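Local atomic coordinates of aminopeptidase (Aneurinibacillus sp. AM-1, PDB entry 5IB9), a protein that is probably a zinc-dependent metalloexopeptidase that removes amino acids from the N-terminal end of peptides. Residues G226-S231 and A238-S243; A271-L276 and W369-N374; K39-I44 and T202-I207. All coordinates share one frame; numbering follows the deposited sequence.

Interaction 1: G226-S231 and A238-S243; sequences GSHHDS and ANDDAS. With ZN (zinc ion), chain C; ZN (zinc ion), chain B; BES (2-(3-amino-2-hydroxy-4-phenyl-butyrylamino)-4-methyl-pentanoic acid), chain H.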
loop_
_atom_site.group_PDB
_atom_site.type_symbol
_atom_site.label_atom_id
_atom_site.label_comp_id
_atom_site.label_asym_id
_atom_site.label_seq_id
_atom_site.Cartn_x
_atom_site.Cartn_y
_atom_site.Cartn_z
ATOM N N GLY A 226 3.035 -20.185 4.601
ATOM C CA GLY A 226 1.988 -19.486 3.801
ATOM C C GLY A 226 1.484 -20.343 2.605
ATOM O O GLY A 226 2.143 -21.280 2.144
ATOM N N SER A 227 0.354 -19.877 2.097
ATOM C CA SER A 227 -0.290 -20.383 0.854
ATOM C C SER A 227 -1.227 -19.297 0.460
ATOM O O SER A 227 -1.413 -18.310 1.179
ATOM C CB SER A 227 -1.023 -21.741 1.089
ATOM O OG SER A 227 -1.901 -21.559 2.234
ATOM N N HIS A 228 -1.855 -19.419 -0.710
ATOM C CA HIS A 228 -2.895 -18.444 -1.130
ATOM C C HIS A 228 -4.233 -19.126 -1.372
ATOM O O HIS A 228 -4.278 -20.285 -1.834
ATOM C CB HIS A 228 -2.462 -17.607 -2.401
ATOM C CG HIS A 228 -2.321 -18.399 -3.696
ATOM N ND1 HIS A 228 -3.370 -18.471 -4.626
ATOM C CD2 HIS A 228 -1.239 -18.945 -4.253
ATOM C CE1 HIS A 228 -2.891 -19.158 -5.694
ATOM N NE2 HIS A 228 -1.628 -19.468 -5.474
ATOM N N HIS A 229 -5.282 -18.406 -1.002
ATOM C CA HIS A 229 -6.637 -19.000 -1.075
ATOM C C HIS A 229 -7.511 -18.594 -2.233
ATOM O O HIS A 229 -8.584 -19.123 -2.320
ATOM C CB HIS A 229 -7.390 -18.809 0.283
ATOM C CG HIS A 229 -7.412 -17.390 0.786
ATOM N ND1 HIS A 229 -7.873 -16.255 0.162
ATOM C CD2 HIS A 229 -6.910 -16.996 1.985
ATOM C CE1 HIS A 229 -7.659 -15.187 0.970
ATOM N NE2 HIS A 229 -7.108 -15.662 2.089
ATOM N N ASP A 230 -6.965 -17.757 -3.102
ATOM C CA ASP A 230 -7.706 -17.409 -4.346
ATOM C C ASP A 230 -7.207 -18.271 -5.510
ATOM O O ASP A 230 -6.117 -18.877 -5.464
ATOM C CB ASP A 230 -7.479 -15.951 -4.705
ATOM C CG ASP A 230 -6.048 -15.581 -5.034
ATOM O OD1 ASP A 230 -5.071 -15.980 -4.312
ATOM O OD2 ASP A 230 -5.856 -14.884 -6.054
ATOM N N SER A 231 -8.114 -18.308 -6.520
ATOM C CA SER A 231 -7.702 -19.001 -7.773
ATOM C C SER A 231 -8.066 -18.125 -8.947
ATOM O O SER A 231 -8.682 -17.099 -8.781
ATOM C CB SER A 231 -8.367 -20.390 -7.897
ATOM O OG SER A 231 -9.765 -20.225 -8.114
ATOM N N ALA A 238 -8.024 -26.562 -7.333
ATOM C CA ALA A 238 -7.788 -27.579 -6.354
ATOM C C ALA A 238 -6.312 -27.645 -6.061
ATOM O O ALA A 238 -5.919 -27.785 -4.880
ATOM C CB ALA A 238 -8.272 -28.996 -6.801
ATOM N N ASN A 239 -5.494 -27.605 -7.120
ATOM C CA ASN A 239 -4.052 -27.634 -6.819
ATOM C C ASN A 239 -3.488 -26.240 -6.632
ATOM O O ASN A 239 -2.558 -26.095 -5.769
ATOM C CB ASN A 239 -3.261 -28.427 -7.903
ATOM C CG ASN A 239 -1.914 -28.827 -7.338
ATOM O OD1 ASN A 239 -1.836 -29.300 -6.197
ATOM N ND2 ASN A 239 -0.879 -28.617 -8.132
ATOM N N ASP A 240 -3.949 -25.276 -7.438
ATOM C CA ASP A 240 -3.465 -23.896 -7.405
ATOM C C ASP A 240 -4.570 -23.072 -6.752
ATOM O O ASP A 240 -5.388 -22.519 -7.485
ATOM C CB ASP A 240 -3.139 -23.327 -8.862
ATOM C CG ASP A 240 -2.424 -22.032 -8.873
ATOM O OD1 ASP A 240 -2.026 -21.648 -7.604
ATOM O OD2 ASP A 240 -2.210 -21.157 -9.828
ATOM N N ASP A 241 -4.685 -22.867 -5.412
ATOM C CA ASP A 241 -3.711 -23.327 -4.448
ATOM C C ASP A 241 -4.474 -23.848 -3.261
ATOM O O ASP A 241 -4.005 -23.737 -2.120
ATOM C CB ASP A 241 -2.718 -22.227 -4.042
ATOM C CG ASP A 241 -1.584 -22.820 -3.216
ATOM O OD1 ASP A 241 -1.248 -24.021 -3.244
ATOM O OD2 ASP A 241 -0.962 -21.954 -2.423
ATOM N N ALA A 242 -5.623 -24.558 -3.494
ATOM C CA ALA A 242 -6.175 -25.281 -2.333
ATOM C C ALA A 242 -5.267 -26.288 -1.703
ATOM O O ALA A 242 -5.317 -26.492 -0.467
ATOM C CB ALA A 242 -7.585 -25.910 -2.636
ATOM N N SER A 243 -4.400 -26.921 -2.497
ATOM C CA SER A 243 -3.439 -27.821 -1.985
ATOM C C SER A 243 -2.583 -27.179 -0.902
ATOM O O SER A 243 -2.423 -27.747 0.165
ATOM C CB SER A 243 -2.555 -28.380 -3.137
ATOM O OG SER A 243 -1.715 -27.378 -3.670
HETATM ZN ZN ZN C . -0.560 -20.479 -6.870
HETATM ZN ZN ZN B . -1.823 -19.453 -10.006
HETATM N N2 BES H . 1.365 -21.037 -8.476
HETATM C C1 BES H . 1.532 -19.946 -9.436
HETATM C C6 BES H . 3.027 -19.730 -9.656
HETATM C C7 BES H . 3.812 -20.796 -10.415
HETATM C C8 BES H . 3.285 -21.492 -11.531
HETATM C C12 BES H . 5.134 -21.058 -9.993
HETATM C C9 BES H . 4.089 -22.437 -12.204
HETATM C C11 BES H . 5.941 -22.016 -10.669
HETATM C C10 BES H . 5.403 -22.703 -11.768
HETATM C C2 BES H . 0.854 -18.676 -8.909
HETATM O O2 BES H . -0.403 -19.193 -8.475
HETATM C C3 BES H . 0.674 -17.797 -10.099
HETATM O O3 BES H . -0.088 -18.177 -10.981
HETATM N N1 BES H . 1.400 -16.734 -10.168
HETATM C C4 BES H . 1.315 -15.886 -11.360
HETATM C C13 BES H . 2.290 -14.761 -11.060
HETATM C C14 BES H . 1.909 -13.898 -9.852
HETATM C C15 BES H . 2.949 -12.785 -9.844
HETATM C C16 BES H . 0.475 -13.367 -9.863
HETATM C C5 BES H . 1.867 -16.547 -12.617
HETATM O O1 BES H . 1.554 -16.064 -13.745
HETATM O O4 BES H . 2.624 -17.533 -12.571
HETATM O O HOH W 1 -6.032 -21.011 -3.729
#

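Interaction 2: A271-L276 and W369-N374; sequences AEENGL and WYHTPN. With ZN (zinc ion), chain B; BES (2-(3-amino-2-hydroxy-4-phenyl-butyrylamino)-4-methyl-pentanoic acid), chain H.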
loop_
_atom_site.group_PDB
_atom_site.type_symbol
_atom_site.label_atom_id
_atom_site.label_comp_id
_atom_site.label_asym_id
_atom_site.label_seq_id
_atom_site.Cartn_x
_atom_site.Cartn_y
_atom_site.Cartn_z
ATOM N N ALA A 271 -5.713 -12.667 -3.055
ATOM C CA ALA A 271 -5.310 -11.876 -4.260
ATOM C C ALA A 271 -3.949 -12.183 -4.685
ATOM O O ALA A 271 -3.231 -11.349 -5.185
ATOM C CB ALA A 271 -5.597 -10.337 -4.056
ATOM N N GLU A 272 -3.456 -13.410 -4.535
ATOM C CA GLU A 272 -2.160 -13.840 -5.050
ATOM C C GLU A 272 -2.127 -13.735 -6.591
ATOM O O GLU A 272 -1.113 -13.277 -7.145
ATOM C CB GLU A 272 -1.760 -15.245 -4.538
ATOM C CG GLU A 272 -0.317 -15.635 -4.890
ATOM C CD GLU A 272 -0.219 -16.374 -6.246
ATOM O OE1 GLU A 272 -1.252 -16.683 -6.894
ATOM O OE2 GLU A 272 0.971 -16.573 -6.574
ATOM N N GLU A 273 -3.244 -14.138 -7.177
ATOM C CA GLU A 273 -3.217 -14.280 -8.665
ATOM C C GLU A 273 -3.269 -12.908 -9.315
ATOM O O GLU A 273 -2.938 -12.817 -10.529
ATOM C CB GLU A 273 -4.411 -15.099 -9.051
ATOM C CG GLU A 273 -4.473 -16.601 -8.575
ATOM C CD GLU A 273 -3.415 -17.518 -9.220
ATOM O OE1 GLU A 273 -2.533 -16.980 -9.964
ATOM O OE2 GLU A 273 -3.488 -18.792 -8.893
ATOM N N ASN A 274 -3.602 -11.895 -8.557
ATOM C CA ASN A 274 -3.633 -10.514 -8.988
ATOM C C ASN A 274 -2.321 -9.782 -8.891
ATOM O O ASN A 274 -2.282 -8.553 -9.066
ATOM C CB ASN A 274 -4.687 -9.695 -8.121
ATOM C CG ASN A 274 -6.072 -10.341 -8.119
ATOM O OD1 ASN A 274 -6.966 -9.956 -8.904
ATOM N ND2 ASN A 274 -6.202 -11.421 -7.371
ATOM N N GLY A 275 -1.224 -10.460 -8.511
ATOM C CA GLY A 275 0.036 -9.840 -8.324
ATOM C C GLY A 275 0.514 -9.821 -6.868
ATOM O O GLY A 275 1.188 -8.907 -6.431
ATOM N N LEU A 276 0.273 -10.918 -6.157
ATOM C CA LEU A 276 0.787 -11.085 -4.777
ATOM C C LEU A 276 0.206 -10.054 -3.855
ATOM O O LEU A 276 0.944 -9.603 -2.972
ATOM C CB LEU A 276 2.353 -11.156 -4.726
ATOM C CG LEU A 276 2.980 -11.992 -5.848
ATOM C CD1 LEU A 276 4.494 -11.924 -5.596
ATOM C CD2 LEU A 276 2.498 -13.413 -5.923
ATOM N N TRP A 369 -2.870 -28.772 -16.054
ATOM C CA TRP A 369 -4.204 -28.295 -15.612
ATOM C C TRP A 369 -4.147 -26.935 -14.906
ATOM O O TRP A 369 -5.187 -26.316 -14.658
ATOM C CB TRP A 369 -4.854 -29.319 -14.703
ATOM C CG TRP A 369 -4.609 -30.734 -15.096
ATOM C CD1 TRP A 369 -4.131 -31.723 -14.315
ATOM C CD2 TRP A 369 -4.829 -31.299 -16.404
ATOM N NE1 TRP A 369 -4.071 -32.911 -15.009
ATOM C CE2 TRP A 369 -4.467 -32.660 -16.308
ATOM C CE3 TRP A 369 -5.325 -30.776 -17.608
ATOM C CZ2 TRP A 369 -4.553 -33.547 -17.394
ATOM C CZ3 TRP A 369 -5.378 -31.646 -18.724
ATOM C CH2 TRP A 369 -4.991 -33.025 -18.576
ATOM N N TYR A 370 -2.920 -26.443 -14.701
ATOM C CA TYR A 370 -2.649 -25.199 -14.090
ATOM C C TYR A 370 -3.437 -24.018 -14.737
ATOM O O TYR A 370 -3.338 -23.847 -15.925
ATOM C CB TYR A 370 -1.129 -25.068 -14.329
ATOM C CG TYR A 370 -0.572 -23.728 -14.018
ATOM C CD1 TYR A 370 -0.712 -23.200 -12.776
ATOM C CD2 TYR A 370 0.142 -23.014 -14.976
ATOM C CE1 TYR A 370 -0.189 -21.946 -12.462
ATOM C CE2 TYR A 370 0.674 -21.764 -14.679
ATOM C CZ TYR A 370 0.475 -21.235 -13.414
ATOM O OH TYR A 370 1.004 -19.986 -13.108
ATOM N N HIS A 371 -4.245 -23.258 -13.988
ATOM C CA HIS A 371 -4.975 -22.104 -14.453
ATOM C C HIS A 371 -6.095 -22.466 -15.432
ATOM O O HIS A 371 -6.588 -21.584 -16.093
ATOM C CB HIS A 371 -4.072 -20.998 -14.957
ATOM C CG HIS A 371 -3.333 -20.271 -13.847
ATOM N ND1 HIS A 371 -2.559 -19.166 -14.083
ATOM C CD2 HIS A 371 -3.217 -20.561 -12.521
ATOM C CE1 HIS A 371 -2.021 -18.757 -12.914
ATOM N NE2 HIS A 371 -2.382 -19.613 -11.975
ATOM N N THR A 372 -6.528 -23.687 -15.367
ATOM C CA THR A 372 -7.647 -24.212 -16.259
ATOM C C THR A 372 -8.814 -24.714 -15.484
ATOM O O THR A 372 -8.705 -25.113 -14.307
ATOM C CB THR A 372 -7.162 -25.400 -17.201
ATOM O OG1 THR A 372 -7.169 -26.618 -16.492
ATOM C CG2 THR A 372 -5.820 -25.116 -17.870
ATOM N N PRO A 373 -9.976 -24.889 -16.163
ATOM C CA PRO A 373 -11.074 -25.587 -15.534
ATOM C C PRO A 373 -10.826 -27.034 -15.075
ATOM O O PRO A 373 -11.615 -27.601 -14.339
ATOM C CB PRO A 373 -12.207 -25.514 -16.617
ATOM C CG PRO A 373 -11.775 -24.459 -17.533
ATOM C CD PRO A 373 -10.284 -24.343 -17.520
ATOM N N ASN A 374 -9.700 -27.620 -15.518
ATOM C CA ASN A 374 -9.349 -28.975 -15.196
ATOM C C ASN A 374 -8.462 -29.037 -13.952
ATOM O O ASN A 374 -8.076 -30.111 -13.526
ATOM C CB ASN A 374 -8.600 -29.584 -16.392
ATOM C CG ASN A 374 -9.553 -29.792 -17.596
ATOM O OD1 ASN A 374 -9.282 -29.347 -18.682
ATOM N ND2 ASN A 374 -10.699 -30.402 -17.332
HETATM ZN ZN ZN B . -1.823 -19.453 -10.006
HETATM N N2 BES H . 1.365 -21.037 -8.476
HETATM C C1 BES H . 1.532 -19.946 -9.436
HETATM C C6 BES H . 3.027 -19.730 -9.656
HETATM C C7 BES H . 3.812 -20.796 -10.415
HETATM C C8 BES H . 3.285 -21.492 -11.531
HETATM C C12 BES H . 5.134 -21.058 -9.993
HETATM C C9 BES H . 4.089 -22.437 -12.204
HETATM C C11 BES H . 5.941 -22.016 -10.669
HETATM C C10 BES H . 5.403 -22.703 -11.768
HETATM C C2 BES H . 0.854 -18.676 -8.909
HETATM O O2 BES H . -0.403 -19.193 -8.475
HETATM C C3 BES H . 0.674 -17.797 -10.099
HETATM O O3 BES H . -0.088 -18.177 -10.981
HETATM N N1 BES H . 1.400 -16.734 -10.168
HETATM C C4 BES H . 1.315 -15.886 -11.360
HETATM C C13 BES H . 2.290 -14.761 -11.060
HETATM C C14 BES H . 1.909 -13.898 -9.852
HETATM C C15 BES H . 2.949 -12.785 -9.844
HETATM C C16 BES H . 0.475 -13.367 -9.863
HETATM C C5 BES H . 1.867 -16.547 -12.617
HETATM O O1 BES H . 1.554 -16.064 -13.745
HETATM O O4 BES H . 2.624 -17.533 -12.571
#

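Interaction 3: K39-I44 and T202-I207; sequences KAVRYI and TSHNVI. With ZN (zinc ion), chain G.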
loop_
_atom_site.group_PDB
_atom_site.type_symbol
_atom_site.label_atom_id
_atom_site.label_comp_id
_atom_site.label_asym_id
_atom_site.label_seq_id
_atom_site.Cartn_x
_atom_site.Cartn_y
_atom_site.Cartn_z
ATOM N N LYS A 39 -16.089 -16.834 1.175
ATOM C CA LYS A 39 -16.414 -18.075 1.766
ATOM C C LYS A 39 -15.190 -18.905 2.206
ATOM O O LYS A 39 -15.168 -19.595 3.244
ATOM C CB LYS A 39 -17.272 -18.842 0.722
ATOM C CG LYS A 39 -17.478 -20.277 1.124
ATOM C CD LYS A 39 -18.044 -21.220 -0.077
ATOM C CE LYS A 39 -19.262 -20.554 -0.573
ATOM N NZ LYS A 39 -19.688 -21.224 -1.890
ATOM N N ALA A 40 -14.162 -18.858 1.372
ATOM C CA ALA A 40 -12.925 -19.582 1.698
ATOM C C ALA A 40 -12.257 -19.004 2.989
ATOM O O ALA A 40 -11.752 -19.726 3.844
ATOM C CB ALA A 40 -11.922 -19.538 0.506
ATOM N N VAL A 41 -12.203 -17.655 2.978
ATOM C CA VAL A 41 -11.658 -16.950 4.173
ATOM C C VAL A 41 -12.386 -17.409 5.437
ATOM O O VAL A 41 -11.742 -17.751 6.442
ATOM C CB VAL A 41 -11.762 -15.430 3.952
ATOM C CG1 VAL A 41 -11.672 -14.706 5.296
ATOM C CG2 VAL A 41 -10.749 -15.025 2.944
ATOM N N ARG A 42 -13.751 -17.458 5.384
ATOM C CA ARG A 42 -14.461 -17.889 6.545
ATOM C C ARG A 42 -14.162 -19.305 6.904
ATOM O O ARG A 42 -14.091 -19.703 8.095
ATOM C CB ARG A 42 -15.961 -17.711 6.292
ATOM C CG ARG A 42 -16.384 -16.255 6.328
ATOM C CD ARG A 42 -16.823 -15.985 7.747
ATOM N NE ARG A 42 -15.693 -15.340 8.371
ATOM C CZ ARG A 42 -15.404 -14.058 8.205
ATOM N NH1 ARG A 42 -16.173 -13.345 7.401
ATOM N NH2 ARG A 42 -14.351 -13.513 8.868
ATOM N N TYR A 43 -14.076 -20.194 5.899
ATOM C CA TYR A 43 -13.816 -21.594 6.125
ATOM C C TYR A 43 -12.469 -21.788 6.784
ATOM O O TYR A 43 -12.306 -22.587 7.757
ATOM C CB TYR A 43 -13.929 -22.329 4.785
ATOM C CG TYR A 43 -13.617 -23.818 4.911
ATOM C CD1 TYR A 43 -14.592 -24.763 5.258
ATOM C CD2 TYR A 43 -12.280 -24.298 4.684
ATOM C CE1 TYR A 43 -14.287 -26.166 5.358
ATOM C CE2 TYR A 43 -11.953 -25.654 4.796
ATOM C CZ TYR A 43 -12.995 -26.583 5.045
ATOM O OH TYR A 43 -12.685 -27.927 5.107
ATOM N N ILE A 44 -11.446 -21.131 6.157
ATOM C CA ILE A 44 -10.045 -21.174 6.668
ATOM C C ILE A 44 -9.978 -20.700 8.122
ATOM O O ILE A 44 -9.422 -21.428 8.984
ATOM C CB ILE A 44 -9.106 -20.467 5.714
ATOM C CG1 ILE A 44 -9.109 -21.310 4.416
ATOM C CG2 ILE A 44 -7.662 -20.419 6.332
ATOM C CD1 ILE A 44 -8.566 -20.508 3.225
ATOM N N THR A 202 -12.460 -5.912 -2.231
ATOM C CA THR A 202 -11.757 -6.146 -0.956
ATOM C C THR A 202 -11.475 -7.649 -0.870
ATOM O O THR A 202 -12.336 -8.505 -1.127
ATOM C CB THR A 202 -12.733 -5.850 0.216
ATOM O OG1 THR A 202 -13.096 -4.462 0.130
ATOM C CG2 THR A 202 -12.036 -6.034 1.574
ATOM N N SER A 203 -10.244 -7.940 -0.597
ATOM C CA SER A 203 -9.845 -9.307 -0.270
ATOM C C SER A 203 -9.258 -9.370 1.166
ATOM O O SER A 203 -9.353 -8.377 1.938
ATOM C CB SER A 203 -8.821 -9.770 -1.346
ATOM O OG SER A 203 -8.338 -11.120 -1.189
ATOM N N HIS A 204 -8.777 -10.532 1.539
ATOM C CA HIS A 204 -8.320 -10.741 2.925
ATOM C C HIS A 204 -7.185 -11.721 2.998
ATOM O O HIS A 204 -7.078 -12.631 2.174
ATOM C CB HIS A 204 -9.446 -11.366 3.737
ATOM C CG HIS A 204 -10.763 -10.648 3.681
ATOM N ND1 HIS A 204 -11.654 -10.725 2.619
ATOM C CD2 HIS A 204 -11.282 -9.745 4.545
ATOM C CE1 HIS A 204 -12.656 -9.873 2.836
ATOM N NE2 HIS A 204 -12.490 -9.337 4.027
ATOM N N ASN A 205 -6.373 -11.585 4.084
ATOM C CA ASN A 205 -5.436 -12.626 4.527
ATOM C C ASN A 205 -5.973 -13.197 5.829
ATOM O O ASN A 205 -6.525 -12.469 6.635
ATOM C CB ASN A 205 -4.035 -12.035 4.767
ATOM C CG ASN A 205 -3.536 -11.291 3.555
ATOM O OD1 ASN A 205 -3.565 -11.844 2.463
ATOM N ND2 ASN A 205 -2.875 -10.185 3.773
ATOM N N VAL A 206 -5.734 -14.478 6.041
ATOM C CA VAL A 206 -6.169 -15.167 7.284
ATOM C C VAL A 206 -4.898 -15.589 7.993
ATOM O O VAL A 206 -4.048 -16.272 7.435
ATOM C CB VAL A 206 -7.025 -16.411 6.987
ATOM C CG1 VAL A 206 -7.401 -16.978 8.396
ATOM C CG2 VAL A 206 -8.260 -16.033 6.187
ATOM N N ILE A 207 -4.757 -15.121 9.256
ATOM C CA ILE A 207 -3.468 -15.277 9.947
ATOM C C ILE A 207 -3.693 -15.992 11.309
ATOM O O ILE A 207 -4.463 -15.507 12.157
ATOM C CB ILE A 207 -2.823 -13.943 10.255
ATOM C CG1 ILE A 207 -2.561 -13.159 8.973
ATOM C CG2 ILE A 207 -1.469 -14.133 11.036
ATOM C CD1 ILE A 207 -3.217 -11.819 9.021
HETATM ZN ZN ZN G . -13.895 -8.226 4.970
HETATM O O HOH W 2 -15.448 -9.219 5.596
HETATM O O HOH W 3 -14.660 -6.580 4.201
HETATM O O HOH W 4 -14.989 -6.999 3.077
HETATM O O HOH W 5 -15.687 -8.493 3.942
#

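Interaction 1: G226-S231 and A238-S243
S227 points its CB toward segment 238-243, where it rests 3.5 Å from D241 OD2. Its hydroxyl finds its main polar partner, T248, further along helix 238-256. H228 is the main residue of this segment in the contact. Its backbone N donates to D241 OD2 over 3.2 Å. The bond is nearly straight at 172°, and it meets the anti side of the carboxylate oxygen, somewhat out of the plane. D241 keeps CG anti to its own backbone N (chi1 -170°), which carries OD2 to that N-H. D241 CB lies over one face of the H228 ring, 3.4 Å from the centroid, a CH-pi contact. The polar partner of D241 OD1 is G244. With an alanine here the CB over the ring would remain, but the N-H of H228 would probably lose its acceptor and G244 its carboxylate partner. H228 NE2 binds the zinc ion of chain C at 2.0 Å. D240 OD1 takes the same zinc ion from near the ring plane, with its carboxylate turned 85° from the ring. D240 OD2 binds the second zinc ion, in chain B, so this carboxylate bridges the pair. The arrangement is consistent with the two-zinc centre of M28 peptidases, at the C-terminal end of strand 222-228. The D240-D241 peptide bond is cis. The hydroxyl O2 of the inhibitor also bridges both metals. D301 shares the chain C zinc ion. D230 steadies the imidazole: H228 ND1 makes weak hydrogen bonds to D230 O and D230 OD1, while D230 OD2 accepts from E273 N. A water donates to H228 O and D230 O and accepts from D241 N at 2.8 Å. S231 CB is 3.7 Å from D240 O, its hydroxyl bonded to R30 and A235.

Interaction 2: A271-L276 and W369-N374
E273 and H371 meet at one zinc ion, that of chain B, and do not hydrogen-bond to each other. Both oxygens of the E273 carboxylate hold the metal, but unevenly. E273 OE2 is 2.1 Å from the zinc ion. E273 OE1 is further from it, at 2.6 Å. H371 NE2 comes from across the site and binds it at 2.0 Å. This leaves E273 OE1 and H371 NE2 3.3 Å apart, two ligands of one metal, with the oxygen set obliquely to the imidazole ring. The E273 chain bends at chi2 (-67°), which folds the carboxylate round to the metal. D240 supplies the remaining protein ligand, and the inhibitor adds two oxygens. The two loops therefore close the chain B side of the two-zinc active site of an M28 peptidase, each reaching in from a different part of the catalytic domain. W369 to T372 form a type II beta turn. The carbonyl of W369 receives both T372 N and T372 OG1, from the same face of its plane. T372 OG1 in turn accepts from N374 N, an ST turn that follows directly. Y370 and H371 are the central residues of the beta turn, and their rings lie against each other. Y370 CE1 lies over one face of the imidazole, toward its rim, 3.2 Å above the plane. The phenol ring also meets the inhibitor, with Y370 CZ 3.4 Å from its phenyl atom C8. Y370 OH donates to inhibitor O3, though the place of that oxygen is less sure, and it has a weak bond with R345. On the other loop, E272 OE1 stands 3.1 Å from inhibitor O2. L276 CD2 packs on the leucine-like branch of the inhibitor, 4.0 Å from its C15. G275 borders the same branch through its backbone N.

Interaction 3: K39-I44 and T202-I207
Helix segment 39-44 runs almost parallel to strand segment 202-207, at 11° between their directions, with the short axes 8.9 Å apart at closest. The CA atoms of V41 and V206 come nearest, at 6.6 Å. A helix here packs across the face of a beta-sheet, joining helix 35-50 to strand 187-210. The contact is apolar and has no hydrogen bond across it. V41 and V206 point at each other, and V41 CG1 touches V206 CG2 at 3.8 Å. V41 holds CG1 anti to its backbone N (chi1 161°), which sends the other methyl, CG2, to H204 CB at 4.0 Å; these two side chains cross at about a right angle. One turn on, I44 CG2 meets V206 CG1 at 4.0 Å, so the two branches of V206 are shared between V41 and I44. The ring of H204 leads away from V41, and H204 NE2 binds a zinc ion (chain G) at 2.0 Å. E288 of the second subunit binds the same ion. The zinc ion thus links two copies of the protein at the edge of this hydrophobic patch. I44 and V206 both touch T268 of strand 263-269. Strand 187-210 pairs antiparallel with strands 55-66 and 263-269. Helix 35-50 lies over it, with helix 15-25 against A40 and Y43.

In the fold
Interactions 1 and 2 share the zinc ion of chain B and the inhibitor. D240 and E273 bring like charges close there, and the metal lies between them. D230 OD2 also joins the two by a probable hydrogen bond to E273 N. Interaction 1 is buried and mixes metal ligands with a backbone-to-carboxylate hydrogen bond; interaction 2 joins two partly exposed loops almost wholly through metal and inhibitor. Interaction 3 is also buried, but it is apolar, lies further from the chain centre, and carries its zinc ion at the subunit interface. H229, next to the ligand H228, packs on V41 and I44, so the helix of interaction 3 backs the strand end of interaction 1.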